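Local atomic coordinates of E1 (Kluyveromyces marxianus, PDB entry 3VX6), a protein that forms the N-terminal domain of Atg7, the E1-like enzyme that activates Atg8 and Atg12 for their conjugation in autophagy. Residues F24-R29 and D65-P70; K42-Q47 and I121-I126; C196-F201 and S242-I247. All coordinates share one frame; numbering follows the deposited sequence.

Contact 1 of 3, residues F24-R29 and D65-P70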
loop_
_atom_site.group_PDB
_atom_site.type_symbol
_atom_site.label_atom_id
_atom_site.label_comp_id
_atom_site.label_asym_id
_atom_site.label_seq_id
_atom_site.Cartn_x
_atom_site.Cartn_y
_atom_site.Cartn_z
ATOM N N PHE A 24 -13.595 9.993 -11.277
ATOM C CA PHE A 24 -13.253 11.302 -11.798
ATOM C C PHE A 24 -14.512 12.118 -11.918
ATOM O O PHE A 24 -14.467 13.344 -11.927
ATOM C CB PHE A 24 -12.570 11.177 -13.147
ATOM C CG PHE A 24 -11.145 10.774 -13.038
ATOM C CD1 PHE A 24 -10.694 9.599 -13.621
ATOM C CD2 PHE A 24 -10.254 11.546 -12.300
ATOM C CE1 PHE A 24 -9.382 9.202 -13.468
ATOM C CE2 PHE A 24 -8.947 11.156 -12.143
ATOM C CZ PHE A 24 -8.508 9.987 -12.724
ATOM N N HIS A 25 -15.638 11.427 -12.026
ATOM C CA HIS A 25 -16.908 12.101 -12.093
ATOM C C HIS A 25 -17.079 12.638 -10.687
ATOM O O HIS A 25 -17.421 13.795 -10.492
ATOM C CB HIS A 25 -18.027 11.116 -12.436
ATOM C CG HIS A 25 -18.364 11.068 -13.897
ATOM N ND1 HIS A 25 -17.417 10.859 -14.879
ATOM C CD2 HIS A 25 -19.551 11.185 -14.540
ATOM C CE1 HIS A 25 -18.004 10.848 -16.062
ATOM N NE2 HIS A 25 -19.298 11.043 -15.886
ATOM N N GLU A 26 -16.804 11.791 -9.705
ATOM C CA GLU A 26 -16.926 12.191 -8.315
ATOM C C GLU A 26 -15.827 13.191 -7.977
ATOM O O GLU A 26 -16.062 14.152 -7.251
ATOM C CB GLU A 26 -16.838 10.965 -7.396
ATOM C CG GLU A 26 -16.968 11.267 -5.901
ATOM C CD GLU A 26 -18.306 11.893 -5.509
ATOM O OE1 GLU A 26 -19.182 12.069 -6.389
ATOM O OE2 GLU A 26 -18.482 12.207 -4.310
ATOM N N LEU A 27 -14.627 12.969 -8.501
ATOM C CA LEU A 27 -13.535 13.893 -8.237
ATOM C C LEU A 27 -13.984 15.220 -8.786
ATOM O O LEU A 27 -13.842 16.248 -8.134
ATOM C CB LEU A 27 -12.242 13.460 -8.940
ATOM C CG LEU A 27 -11.082 14.464 -8.864
ATOM C CD1 LEU A 27 -10.814 14.843 -7.417
ATOM C CD2 LEU A 27 -9.845 13.864 -9.491
ATOM N N SER A 28 -14.534 15.188 -9.993
ATOM C CA SER A 28 -15.024 16.400 -10.629
ATOM C C SER A 28 -16.038 17.042 -9.700
ATOM O O SER A 28 -15.915 18.211 -9.348
ATOM C CB SER A 28 -15.685 16.071 -11.967
ATOM O OG SER A 28 -14.744 15.562 -12.896
ATOM N N ARG A 29 -17.036 16.265 -9.296
ATOM C CA ARG A 29 -18.065 16.762 -8.398
ATOM C C ARG A 29 -17.406 17.376 -7.163
ATOM O O ARG A 29 -17.642 18.541 -6.838
ATOM C CB ARG A 29 -19.011 15.621 -7.991
ATOM C CG ARG A 29 -19.806 15.012 -9.156
ATOM C CD ARG A 29 -20.251 13.581 -8.854
ATOM N NE ARG A 29 -20.445 12.811 -10.083
ATOM C CZ ARG A 29 -20.426 11.480 -10.153
ATOM N NH1 ARG A 29 -20.223 10.753 -9.059
ATOM N NH2 ARG A 29 -20.601 10.873 -11.323
ATOM N N ASP A 65 -17.480 6.165 -4.778
ATOM C CA ASP A 65 -17.544 5.958 -3.331
ATOM C C ASP A 65 -16.172 6.034 -2.645
ATOM O O ASP A 65 -16.083 6.244 -1.433
ATOM C CB ASP A 65 -18.201 4.605 -3.012
ATOM C CG ASP A 65 -17.431 3.428 -3.591
ATOM O OD1 ASP A 65 -17.644 3.093 -4.784
ATOM O OD2 ASP A 65 -16.602 2.847 -2.849
ATOM N N SER A 66 -15.107 5.878 -3.423
ATOM C CA SER A 66 -13.758 5.916 -2.881
ATOM C C SER A 66 -13.412 7.170 -2.090
ATOM O O SER A 66 -12.322 7.273 -1.518
ATOM C CB SER A 66 -12.750 5.729 -4.007
ATOM O OG SER A 66 -12.792 4.395 -4.470
ATOM N N PHE A 67 -14.332 8.122 -2.044
ATOM C CA PHE A 67 -14.067 9.350 -1.320
ATOM C C PHE A 67 -14.715 9.373 0.041
ATOM O O PHE A 67 -14.328 10.163 0.907
ATOM C CB PHE A 67 -14.524 10.540 -2.146
ATOM C CG PHE A 67 -13.619 10.846 -3.293
ATOM C CD1 PHE A 67 -12.432 11.539 -3.086
ATOM C CD2 PHE A 67 -13.943 10.443 -4.577
ATOM C CE1 PHE A 67 -11.582 11.826 -4.140
ATOM C CE2 PHE A 67 -13.104 10.724 -5.637
ATOM C CZ PHE A 67 -11.919 11.419 -5.421
ATOM N N GLN A 68 -15.687 8.492 0.238
ATOM C CA GLN A 68 -16.381 8.432 1.513
ATOM C C GLN A 68 -15.832 7.324 2.399
ATOM O O GLN A 68 -15.605 6.201 1.942
ATOM C CB GLN A 68 -17.887 8.225 1.295
ATOM C CG GLN A 68 -18.759 8.702 2.466
ATOM C CD GLN A 68 -18.688 10.221 2.696
ATOM O OE1 GLN A 68 -17.608 10.786 2.907
ATOM N NE2 GLN A 68 -19.847 10.880 2.662
ATOM N N LYS A 69 -15.603 7.657 3.666
ATOM C CA LYS A 69 -15.110 6.681 4.627
ATOM C C LYS A 69 -16.258 5.722 4.918
ATOM O O LYS A 69 -17.373 6.142 5.235
ATOM C CB LYS A 69 -14.662 7.367 5.921
ATOM C CG LYS A 69 -14.163 6.398 6.989
ATOM C CD LYS A 69 -13.630 7.133 8.206
ATOM C CE LYS A 69 -13.092 6.162 9.245
ATOM N NZ LYS A 69 -12.472 6.872 10.400
ATOM N N PRO A 70 -15.999 4.416 4.813
ATOM C CA PRO A 70 -17.058 3.440 5.068
ATOM C C PRO A 70 -17.360 3.135 6.528
ATOM O O PRO A 70 -16.867 3.789 7.447
ATOM C CB PRO A 70 -16.572 2.198 4.316
ATOM C CG PRO A 70 -15.586 2.750 3.297
ATOM C CD PRO A 70 -14.875 3.788 4.104
#
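Phe67 pushes its ring out of the loop and onto one side of the helix turn that carries Glu26 and Leu27. The closest approach is made by the aliphatic part of the glutamate: Glu26 CG sits 3.4 Å from Phe67 CD2, and CB of the same residue backs it up near the CD2-CE2 bond. Further along the ring, Phe67 CZ is 4.1 Å from Leu27 CB, with Leu27 CD1 equally near, while the backbone Leu27 N comes within 3.9 Å of Phe67 CE2. All of this is van der Waals contact; no hydrogen bond joins 24-29 to 65-70. Glu26 and Phe67 run past each other in opposite directions, and the carboxylate plane is turned 50° from that of the ring. With Glu26 CG anti to the backbone N (chi1 -179°) and the chain bent at chi2, methylenes face the aromatic while the charged end is carried away from the ring, on toward Arg29.

Here a loop, lying between strands 59-62 and 78-86, closes against helix 21-33. Its backbone makes a type I beta turn over Asp65-Gln68, closed by Gln68 N to Asp65 O at 2.8 Å, and this turn presents Phe67 to the helix. The ring also stacks with Phe23 and touches Leu44 of strand 40-47 and Leu83 of strand 78-86, filling the angle between helix and sheet.

One turn on, Arg29 NH1 forms a salt bridge with Glu26 OE1 at 3.2 Å, a fairly straight bond (163° at the hydrogen). The oxygen is met on its anti side, close to the guanidinium plane, and Asp64 is a second, long and weak ionic partner of Arg29 NH1.

Contact 2 of 3, residues K42-Q47 and I121-I126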
loop_
_atom_site.group_PDB
_atom_site.type_symbol
_atom_site.label_atom_id
_atom_site.label_comp_id
_atom_site.label_asym_id
_atom_site.label_seq_id
_atom_site.Cartn_x
_atom_site.Cartn_y
_atom_site.Cartn_z
ATOM N N LYS A 42 -7.416 15.058 -0.996
ATOM C CA LYS A 42 -8.502 14.278 -0.412
ATOM C C LYS A 42 -8.064 12.925 0.098
ATOM O O LYS A 42 -7.082 12.358 -0.361
ATOM C CB LYS A 42 -9.612 14.040 -1.444
ATOM C CG LYS A 42 -10.817 14.975 -1.366
ATOM C CD LYS A 42 -10.632 16.229 -2.192
ATOM C CE LYS A 42 -11.811 17.179 -2.012
ATOM N NZ LYS A 42 -11.662 18.430 -2.830
ATOM N N ALA A 43 -8.814 12.404 1.053
ATOM C CA ALA A 43 -8.521 11.092 1.587
ATOM C C ALA A 43 -9.363 10.128 0.767
ATOM O O ALA A 43 -10.535 10.376 0.522
ATOM C CB ALA A 43 -8.912 11.008 3.051
ATOM N N LEU A 44 -8.750 9.040 0.324
ATOM C CA LEU A 44 -9.450 8.034 -0.454
ATOM C C LEU A 44 -9.721 6.849 0.471
ATOM O O LEU A 44 -9.034 6.655 1.471
ATOM C CB LEU A 44 -8.592 7.613 -1.653
ATOM C CG LEU A 44 -8.268 8.755 -2.624
ATOM C CD1 LEU A 44 -7.209 8.336 -3.619
ATOM C CD2 LEU A 44 -9.535 9.174 -3.333
ATOM N N TYR A 45 -10.752 6.082 0.150
ATOM C CA TYR A 45 -11.125 4.923 0.943
ATOM C C TYR A 45 -11.588 3.897 -0.048
ATOM O O TYR A 45 -12.395 4.181 -0.930
ATOM C CB TYR A 45 -12.284 5.240 1.900
ATOM C CG TYR A 45 -11.949 6.223 2.997
ATOM C CD1 TYR A 45 -11.211 5.829 4.110
ATOM C CD2 TYR A 45 -12.347 7.557 2.914
ATOM C CE1 TYR A 45 -10.875 6.734 5.112
ATOM C CE2 TYR A 45 -12.014 8.473 3.912
ATOM C CZ TYR A 45 -11.276 8.053 5.008
ATOM O OH TYR A 45 -10.931 8.949 5.996
ATOM N N THR A 46 -11.063 2.700 0.068
ATOM C CA THR A 46 -11.486 1.675 -0.839
ATOM C C THR A 46 -11.540 0.429 -0.003
ATOM O O THR A 46 -10.610 0.130 0.748
ATOM C CB THR A 46 -10.504 1.546 -2.009
ATOM O OG1 THR A 46 -11.014 0.602 -2.959
ATOM C CG2 THR A 46 -9.137 1.108 -1.513
ATOM N N GLN A 47 -12.669 -0.260 -0.067
ATOM C CA GLN A 47 -12.819 -1.485 0.693
ATOM C C GLN A 47 -11.935 -2.476 -0.015
ATOM O O GLN A 47 -12.133 -2.776 -1.190
ATOM C CB GLN A 47 -14.260 -1.966 0.678
ATOM C CG GLN A 47 -14.446 -3.330 1.270
ATOM C CD GLN A 47 -15.897 -3.715 1.319
ATOM O OE1 GLN A 47 -16.261 -4.835 0.971
ATOM N NE2 GLN A 47 -16.743 -2.786 1.758
ATOM N N ILE A 121 1.178 0.986 5.214
ATOM C CA ILE A 121 0.506 0.722 3.949
ATOM C C ILE A 121 -0.533 1.766 3.608
ATOM O O ILE A 121 -1.441 2.025 4.389
ATOM C CB ILE A 121 -0.199 -0.654 3.957
ATOM C CG1 ILE A 121 0.847 -1.764 3.920
ATOM C CG2 ILE A 121 -1.164 -0.759 2.767
ATOM C CD1 ILE A 121 0.255 -3.138 3.876
ATOM N N SER A 122 -0.391 2.353 2.429
ATOM C CA SER A 122 -1.327 3.358 1.963
ATOM C C SER A 122 -1.144 3.613 0.471
ATOM O O SER A 122 -0.211 3.118 -0.150
ATOM C CB SER A 122 -1.119 4.653 2.735
ATOM O OG SER A 122 -2.154 5.566 2.455
ATOM N N PHE A 123 -2.060 4.358 -0.120
ATOM C CA PHE A 123 -1.907 4.691 -1.518
ATOM C C PHE A 123 -2.161 6.171 -1.657
ATOM O O PHE A 123 -2.973 6.749 -0.940
ATOM C CB PHE A 123 -2.846 3.894 -2.416
ATOM C CG PHE A 123 -4.289 4.194 -2.215
ATOM C CD1 PHE A 123 -4.975 3.673 -1.126
ATOM C CD2 PHE A 123 -4.988 4.936 -3.163
ATOM C CE1 PHE A 123 -6.344 3.879 -0.988
ATOM C CE2 PHE A 123 -6.353 5.149 -3.038
ATOM C CZ PHE A 123 -7.036 4.620 -1.952
ATOM N N TYR A 124 -1.425 6.771 -2.578
ATOM C CA TYR A 124 -1.483 8.188 -2.852
ATOM C C TYR A 124 -1.700 8.356 -4.351
ATOM O O TYR A 124 -1.105 7.651 -5.175
ATOM C CB TYR A 124 -0.164 8.829 -2.431
ATOM C CG TYR A 124 0.180 8.602 -0.972
ATOM C CD1 TYR A 124 -0.171 9.544 0.000
ATOM C CD2 TYR A 124 0.845 7.435 -0.557
ATOM C CE1 TYR A 124 0.132 9.337 1.348
ATOM C CE2 TYR A 124 1.150 7.215 0.796
ATOM C CZ TYR A 124 0.790 8.177 1.743
ATOM O OH TYR A 124 1.087 8.008 3.083
ATOM N N MET A 125 -2.566 9.285 -4.709
ATOM C CA MET A 125 -2.841 9.508 -6.108
ATOM C C MET A 125 -2.647 10.972 -6.419
ATOM O O MET A 125 -3.090 11.818 -5.669
ATOM C CB MET A 125 -4.283 9.098 -6.422
ATOM C CG MET A 125 -4.668 9.260 -7.871
ATOM S SD MET A 125 -6.377 8.797 -8.172
ATOM C CE MET A 125 -6.839 10.099 -9.307
ATOM N N ILE A 126 -1.933 11.275 -7.488
ATOM C CA ILE A 126 -1.794 12.663 -7.880
ATOM C C ILE A 126 -2.587 12.690 -9.167
ATOM O O ILE A 126 -2.648 11.693 -9.891
ATOM C CB ILE A 126 -0.336 13.101 -8.142
ATOM C CG1 ILE A 126 0.342 12.151 -9.135
ATOM C CG2 ILE A 126 0.404 13.215 -6.808
ATOM C CD1 ILE A 126 1.720 12.609 -9.609
#
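Apolar contacts carry everything between 42-47 and 121-126, and the Phe123 ring is at their centre. Leu44 grips it with two atoms: CB lies 3.4 Å from Phe123 CZ, and CD1 is just as near to Phe123 CE2; the two side chains cross at about a right angle. Thr46 meets the neighbouring part of the ring with its methyl, CG2 being 4.0 Å from Phe123 CE1. The same Leu44 CD1 also reaches Met125 CB at 4.1 Å, so one methyl touches both the ring and the base of the methionine. Phe123 gets there because its CG stands between the backbone N and the carbonyl carbon (chi1 66°), which swings the ring toward strand 40-47.

The two strands are not neighbours. Strand 78-86 runs between them, antiparallel to 40-47 and parallel to 123-130, and the segment axes pass 8.3 Å apart at 126°, as expected of a twisted sheet. The side chains therefore meet over one face of the middle strand, where Phe123 also touches Leu79 and Met125 touches Leu83. Strands 78-86 and 123-130 are parallel neighbours linked through helices 89-94 and 97-114, a beta-alpha-beta crossover, and Tyr124, pointing away from strand 40-47, packs on helix 97-114.

Polar groups look elsewhere. The backbones of Leu44 and Phe123 are hydrogen-bonded to Gly81 and Tyr82 of the middle strand. Although its methyl is spent on the ring, Thr46 keeps its hydroxyl satisfied in this buried spot: OG1 bonds to Ser61 O.

Contact 3 of 3, residues C196-F201 and S242-I247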
loop_
_atom_site.group_PDB
_atom_site.type_symbol
_atom_site.label_atom_id
_atom_site.label_comp_id
_atom_site.label_asym_id
_atom_site.label_seq_id
_atom_site.Cartn_x
_atom_site.Cartn_y
_atom_site.Cartn_z
ATOM N N CYS A 196 7.559 -10.018 19.201
ATOM C CA CYS A 196 6.756 -10.964 18.429
ATOM C C CYS A 196 7.633 -11.956 17.669
ATOM O O CYS A 196 8.782 -11.654 17.339
ATOM C CB CYS A 196 5.865 -10.227 17.437
ATOM S SG CYS A 196 6.775 -9.493 16.071
ATOM N N GLU A 197 7.080 -13.136 17.396
ATOM C CA GLU A 197 7.798 -14.181 16.678
ATOM C C GLU A 197 7.753 -13.852 15.211
ATOM O O GLU A 197 8.647 -14.229 14.447
ATOM C CB GLU A 197 7.138 -15.554 16.859
ATOM C CG GLU A 197 7.144 -16.095 18.258
ATOM C CD GLU A 197 5.962 -15.626 19.065
ATOM O OE1 GLU A 197 4.816 -15.964 18.682
ATOM O OE2 GLU A 197 6.190 -14.924 20.081
ATOM N N LYS A 198 6.686 -13.158 14.823
ATOM C CA LYS A 198 6.500 -12.794 13.439
ATOM C C LYS A 198 5.392 -11.803 13.203
ATOM O O LYS A 198 4.656 -11.435 14.112
ATOM C CB LYS A 198 6.241 -14.049 12.612
ATOM C CG LYS A 198 5.180 -14.962 13.155
ATOM C CD LYS A 198 5.362 -16.343 12.556
ATOM C CE LYS A 198 4.274 -17.307 13.000
ATOM N NZ LYS A 198 4.600 -18.699 12.580
ATOM N N VAL A 199 5.307 -11.376 11.950
ATOM C CA VAL A 199 4.323 -10.427 11.474
ATOM C C VAL A 199 3.445 -11.111 10.443
ATOM O O VAL A 199 3.947 -11.781 9.550
ATOM C CB VAL A 199 5.016 -9.230 10.813
ATOM C CG1 VAL A 199 3.997 -8.377 10.038
ATOM C CG2 VAL A 199 5.721 -8.413 11.880
ATOM N N VAL A 200 2.134 -10.950 10.572
ATOM C CA VAL A 200 1.200 -11.551 9.627
ATOM C C VAL A 200 0.648 -10.433 8.749
ATOM O O VAL A 200 0.196 -9.397 9.239
ATOM C CB VAL A 200 0.070 -12.318 10.360
ATOM C CG1 VAL A 200 0.673 -13.453 11.146
ATOM C CG2 VAL A 200 -0.675 -11.407 11.301
ATOM N N PHE A 201 0.704 -10.650 7.443
ATOM C CA PHE A 201 0.283 -9.653 6.475
ATOM C C PHE A 201 -0.692 -10.206 5.437
ATOM O O PHE A 201 -0.437 -11.237 4.815
ATOM C CB PHE A 201 1.550 -9.110 5.795
ATOM C CG PHE A 201 1.303 -8.220 4.607
ATOM C CD1 PHE A 201 2.085 -8.357 3.460
ATOM C CD2 PHE A 201 0.338 -7.227 4.636
ATOM C CE1 PHE A 201 1.908 -7.527 2.375
ATOM C CE2 PHE A 201 0.154 -6.388 3.547
ATOM C CZ PHE A 201 0.935 -6.536 2.421
ATOM N N SER A 242 -1.331 -18.227 0.270
ATOM C CA SER A 242 -0.794 -17.728 1.542
ATOM C C SER A 242 0.442 -18.503 2.003
ATOM O O SER A 242 0.440 -19.738 2.056
ATOM C CB SER A 242 -1.868 -17.758 2.634
ATOM O OG SER A 242 -2.949 -18.602 2.262
ATOM N N PHE A 243 1.504 -17.766 2.322
ATOM C CA PHE A 243 2.753 -18.371 2.772
ATOM C C PHE A 243 3.444 -17.514 3.826
ATOM O O PHE A 243 3.282 -16.300 3.851
ATOM C CB PHE A 243 3.713 -18.535 1.597
ATOM C CG PHE A 243 4.258 -17.227 1.071
ATOM C CD1 PHE A 243 3.438 -16.343 0.370
ATOM C CD2 PHE A 243 5.592 -16.876 1.289
ATOM C CE1 PHE A 243 3.939 -15.134 -0.101
ATOM C CE2 PHE A 243 6.102 -15.669 0.822
ATOM C CZ PHE A 243 5.276 -14.795 0.126
ATOM N N GLU A 244 4.219 -18.151 4.693
ATOM C CA GLU A 244 4.961 -17.429 5.718
ATOM C C GLU A 244 6.402 -17.379 5.234
ATOM O O GLU A 244 6.882 -18.324 4.611
ATOM C CB GLU A 244 4.902 -18.167 7.056
ATOM C CG GLU A 244 5.748 -17.516 8.139
ATOM C CD GLU A 244 5.680 -18.251 9.469
ATOM O OE1 GLU A 244 4.569 -18.371 10.029
ATOM O OE2 GLU A 244 6.742 -18.700 9.960
ATOM N N ALA A 245 7.096 -16.286 5.511
ATOM C CA ALA A 245 8.476 -16.176 5.082
ATOM C C ALA A 245 9.407 -15.512 6.099
ATOM O O ALA A 245 9.028 -14.600 6.832
ATOM C CB ALA A 245 8.535 -15.442 3.759
ATOM N N GLU A 246 10.636 -16.000 6.142
ATOM C CA GLU A 246 11.654 -15.459 7.025
ATOM C C GLU A 246 12.540 -14.609 6.119
ATOM O O GLU A 246 13.054 -15.092 5.113
ATOM C CB GLU A 246 12.457 -16.593 7.628
ATOM C CG GLU A 246 13.340 -16.170 8.751
ATOM C CD GLU A 246 14.081 -17.333 9.332
ATOM O OE1 GLU A 246 14.566 -17.194 10.472
ATOM O OE2 GLU A 246 14.178 -18.383 8.647
ATOM N N ILE A 247 12.741 -13.352 6.477
ATOM C CA ILE A 247 13.504 -12.468 5.618
ATOM C C ILE A 247 14.702 -11.805 6.271
ATOM O O ILE A 247 14.701 -11.490 7.461
ATOM C CB ILE A 247 12.557 -11.381 5.034
ATOM C CG1 ILE A 247 11.502 -12.043 4.150
ATOM C CG2 ILE A 247 13.328 -10.365 4.247
ATOM C CD1 ILE A 247 10.234 -11.260 4.037
#
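A lysine and a glutamate, Lys198 and Glu244, make the whole of this contact through a salt bridge. Lys198 NZ donates to Glu244 OE1 at 2.6 Å, although the exact place of that oxygen is doubtful in the model. The ammonium is nearer one oxygen than the other: Glu244 OE2 is 3.4 Å from Lys198 NZ, and OE1 is the acceptor. Both chains are extended beyond CG and cross at about a right angle. Lys198 CD stands above the plane of the carboxylate, 3.6 Å from Glu244 CD. The lysine has its CG between the backbone N and the carbonyl carbon (chi1 50°), a torsion that, with the extended chain beyond, carries NZ across the middle strand to the glutamate.

Strands 198-202 and 243-250 belong to one mixed sheet but are separated by strand 231-236, so the pair bridges across a strand on the surface of the sheet, with Thr232 beneath both side chains. Both residues are partly exposed, so solvent may weaken the pair's attraction. Glu244 OE2 has a second, long and weak ionic partner in Lys158 NZ of strand 151-159.

Other polar atoms of the segments find partners elsewhere in the chain. Glu197 OE2 accepts from Ser182 N, its OE1 weakly from Gly183 N, and Cys196 O from Arg228 NH2; Ser242 OG bonds to Arg237 O, and the backbone of Val199 is hydrogen-bonded to Thr232 and Cys234 of the intervening strand.

How the contacts relate
From the N terminus, helix 21-33 comes first, then strand 40-47, and the loop holding 65-70 folds back to the helix to close contact 1. Contact 2 has opened by then, at 42-47, and closes only at 121-126, so the two cross along the chain. They also touch: Ser66 O probably accepts a hydrogen bond from Tyr45 N at 2.6 Å, and together they tie helix, loop and one sheet into a single block. Contact 3 follows in series, joining 196-201 to 242-247 in the other six-stranded sheet, the one holding strands 198-202 and 243-250, its centre about 35 Å from that of contact 1. Ile121 packs on Phe201, linking contacts 2 and 3 between the sheets.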